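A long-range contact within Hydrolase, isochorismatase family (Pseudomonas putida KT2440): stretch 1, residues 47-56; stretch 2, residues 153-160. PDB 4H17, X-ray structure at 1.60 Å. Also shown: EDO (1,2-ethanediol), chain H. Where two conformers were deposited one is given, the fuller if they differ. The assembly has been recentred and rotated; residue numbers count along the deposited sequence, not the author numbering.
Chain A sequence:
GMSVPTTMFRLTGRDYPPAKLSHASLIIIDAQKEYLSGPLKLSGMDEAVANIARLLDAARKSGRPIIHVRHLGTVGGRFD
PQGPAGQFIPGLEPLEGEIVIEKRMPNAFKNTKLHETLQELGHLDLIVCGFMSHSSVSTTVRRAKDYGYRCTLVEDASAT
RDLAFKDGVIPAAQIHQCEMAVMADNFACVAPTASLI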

# COMPACT_ATOMS: atom_id res chain seq x y z
N GLU A 47 2.88 23.78 -3.38
CA GLU A 47 3.73 23.63 -2.21
C GLU A 47 4.48 22.33 -2.18
O GLU A 47 5.61 22.31 -1.76
CB GLU A 47 2.98 23.82 -0.90
CG GLU A 47 3.92 24.06 0.29
CD GLU A 47 4.85 25.28 0.14
OE1 GLU A 47 4.58 26.17 -0.71
OE2 GLU A 47 5.86 25.37 0.88
N ALA A 48 3.87 21.24 -2.67
CA ALA A 48 4.61 19.98 -2.76
C ALA A 48 5.82 20.09 -3.68
O ALA A 48 6.92 19.65 -3.31
CB ALA A 48 3.74 18.85 -3.22
N VAL A 49 5.65 20.72 -4.84
CA VAL A 49 6.77 20.93 -5.76
C VAL A 49 7.83 21.85 -5.16
O VAL A 49 9.00 21.57 -5.27
CB VAL A 49 6.29 21.48 -7.12
CG1 VAL A 49 7.44 21.92 -8.03
CG2 VAL A 49 5.44 20.45 -7.84
N ALA A 50 7.40 22.92 -4.49
CA ALA A 50 8.37 23.80 -3.84
C ALA A 50 9.18 23.00 -2.81
O ALA A 50 10.39 23.22 -2.66
CB ALA A 50 7.66 24.98 -3.20
N ASN A 51 8.54 22.06 -2.11
CA ASN A 51 9.26 21.24 -1.12
C ASN A 51 10.20 20.21 -1.72
O ASN A 51 11.29 20.02 -1.22
CB ASN A 51 8.32 20.65 -0.08
CG ASN A 51 7.89 21.65 0.96
OD1 ASN A 51 8.66 22.52 1.38
ND2 ASN A 51 6.65 21.54 1.41
N ILE A 52 9.82 19.63 -2.86
CA ILE A 52 10.73 18.73 -3.57
C ILE A 52 11.98 19.55 -3.98
O ILE A 52 13.12 19.12 -3.86
CB ILE A 52 10.04 18.01 -4.75
CG1 ILE A 52 8.97 17.07 -4.23
CG2 ILE A 52 11.10 17.25 -5.53
CD1 ILE A 52 8.09 16.44 -5.28
N ALA A 53 11.77 20.78 -4.45
CA ALA A 53 12.85 21.61 -4.87
C ALA A 53 13.78 21.91 -3.69
O ALA A 53 14.97 21.88 -3.83
CB ALA A 53 12.35 22.88 -5.52
N ARG A 54 13.18 22.13 -2.51
CA ARG A 54 13.98 22.35 -1.30
C ARG A 54 14.81 21.12 -0.95
O ARG A 54 15.98 21.26 -0.58
CB ARG A 54 13.12 22.77 -0.11
CG ARG A 54 12.46 24.10 -0.31
CD ARG A 54 11.59 24.52 0.86
NE ARG A 54 11.03 25.85 0.60
CZ ARG A 54 9.75 26.13 0.35
NH1 ARG A 54 8.80 25.20 0.37
NH2 ARG A 54 9.38 27.39 0.13
N LEU A 55 14.21 19.93 -1.06
CA LEU A 55 14.93 18.72 -0.74
C LEU A 55 16.04 18.52 -1.74
O LEU A 55 17.16 18.17 -1.36
CB LEU A 55 14.01 17.50 -0.78
CG LEU A 55 12.95 17.40 0.34
CD1 LEU A 55 11.91 16.36 -0.03
CD2 LEU A 55 13.60 17.11 1.69
N LEU A 56 15.76 18.74 -3.02
CA LEU A 56 16.80 18.62 -4.04
C LEU A 56 17.96 19.56 -3.83
O LEU A 56 19.13 19.18 -3.93
CB LEU A 56 16.23 18.94 -5.41
CG LEU A 56 15.56 17.83 -6.15
CD1 LEU A 56 14.96 18.42 -7.41
CD2 LEU A 56 16.62 16.77 -6.51
N LEU A 153 9.21 9.36 4.81
CA LEU A 153 8.36 9.87 3.74
C LEU A 153 8.05 11.31 4.02
O LEU A 153 7.57 11.65 5.11
CB LEU A 153 7.07 9.04 3.71
CG LEU A 153 5.97 9.42 2.73
CD1 LEU A 153 6.40 9.50 1.29
CD2 LEU A 153 4.85 8.42 2.88
N VAL A 154 8.26 12.17 3.04
CA VAL A 154 8.16 13.62 3.29
C VAL A 154 6.75 14.05 2.93
O VAL A 154 6.41 14.19 1.76
CB VAL A 154 9.18 14.43 2.50
CG1 VAL A 154 9.14 15.89 2.90
CG2 VAL A 154 10.56 13.84 2.70
N GLU A 155 5.91 14.24 3.96
CA GLU A 155 4.46 14.29 3.74
C GLU A 155 4.02 15.54 2.97
O GLU A 155 3.01 15.53 2.27
CB GLU A 155 3.71 14.23 5.07
CG GLU A 155 4.11 15.32 6.04
CD GLU A 155 3.61 15.05 7.44
OE1 GLU A 155 2.47 14.53 7.56
OE2 GLU A 155 4.36 15.36 8.39
N ASP A 156 4.78 16.62 3.10
CA ASP A 156 4.47 17.89 2.42
C ASP A 156 5.26 18.09 1.12
O ASP A 156 5.18 19.13 0.47
CB ASP A 156 4.57 19.08 3.39
CG ASP A 156 5.95 19.26 3.99
OD1 ASP A 156 6.88 18.51 3.66
OD2 ASP A 156 6.09 20.18 4.83
N ALA A 157 5.91 17.02 0.69
CA ALA A 157 6.61 16.94 -0.60
C ALA A 157 6.01 15.79 -1.42
O ALA A 157 6.68 15.16 -2.25
CB ALA A 157 8.08 16.73 -0.39
N SER A 158 4.75 15.52 -1.15
CA SER A 158 4.00 14.44 -1.81
C SER A 158 2.56 14.92 -1.92
O SER A 158 2.11 15.81 -1.16
CB SER A 158 4.16 13.14 -1.02
OG SER A 158 3.38 12.06 -1.59
N ALA A 159 1.80 14.35 -2.85
CA ALA A 159 0.45 14.75 -3.07
C ALA A 159 -0.36 13.68 -3.72
O ALA A 159 0.17 12.71 -4.28
CB ALA A 159 0.39 16.03 -3.91
N THR A 160 -1.66 13.89 -3.71
CA THR A 160 -2.59 13.04 -4.39
C THR A 160 -3.76 13.87 -4.95
O THR A 160 -3.67 15.12 -5.10
CB THR A 160 -3.01 11.88 -3.48
OG1 THR A 160 -3.83 10.96 -4.21
CG2 THR A 160 -3.74 12.38 -2.28
C1 EDO H . -3.27 17.31 -0.22
O1 EDO H . -3.63 18.47 -0.98
C2 EDO H . -2.14 16.61 -0.97
O2 EDO H . -2.54 16.15 -2.27

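The contact is a helix packed against a tight turn: one face of the helix, built from Ala-48, Asn-51, Ile-52 and Leu-55, covers the corner around Ala-157 through small apolar contacts and a single side-chain-to-backbone hydrogen bond. Together the two stretches bury 321 Å².

The corner is a type I beta turn from Val-154 to Ala-157, closed by a hydrogen bond from Ala-157 N to Val-154 O (3.1 Å). The carbonyl of Asp-156 is left facing the helix, where Asn-51 meets it. With chi1 in the m well and its CA-to-CB bond directed toward the turn, Asn-51 donates from ND2 to Asp-156 O at 3.0 Å, with a nearly straight N-H...O angle of 166°. The same oxygen receives a CA-H...O contact from Ala-48 CA (Ala-48 CA to Asp-156 O, 3.4 Å). The amide of Asn-51 is engaged at both ends, since Arg-54 NH1 donates to Asn-51 OD1 (2.9 Å); Arg-54 NH1 also forms a salt bridge with Glu-47 OE2 (3.0 Å), linking the three side chains along the helix.

The closest pair of CA atoms across the stretches is Ala-48 CA and Ala-157 CA, 4.2 Å apart. Neither residue has a side chain beyond CB, which suits so close an approach, and Ala-157 has the largest covered area of any residue here. Ala-157 CB lies 3.9 Å from Asn-51 CB, 4.0 Å from Ile-52 CG1 and 3.9 Å from Leu-55 CD1. Ile-52 points sideways at its base, but its end comes nearer to the turn. One helical turn beyond Asn-51, Leu-55 points toward the other stretch and extends the apolar patch, Leu-55 CD1 reaching Val-154 CG2 at 4.0 Å. At the other end, Ala-48 CB lies 4.4 Å from Ala-159 CB, a looser apolar contact.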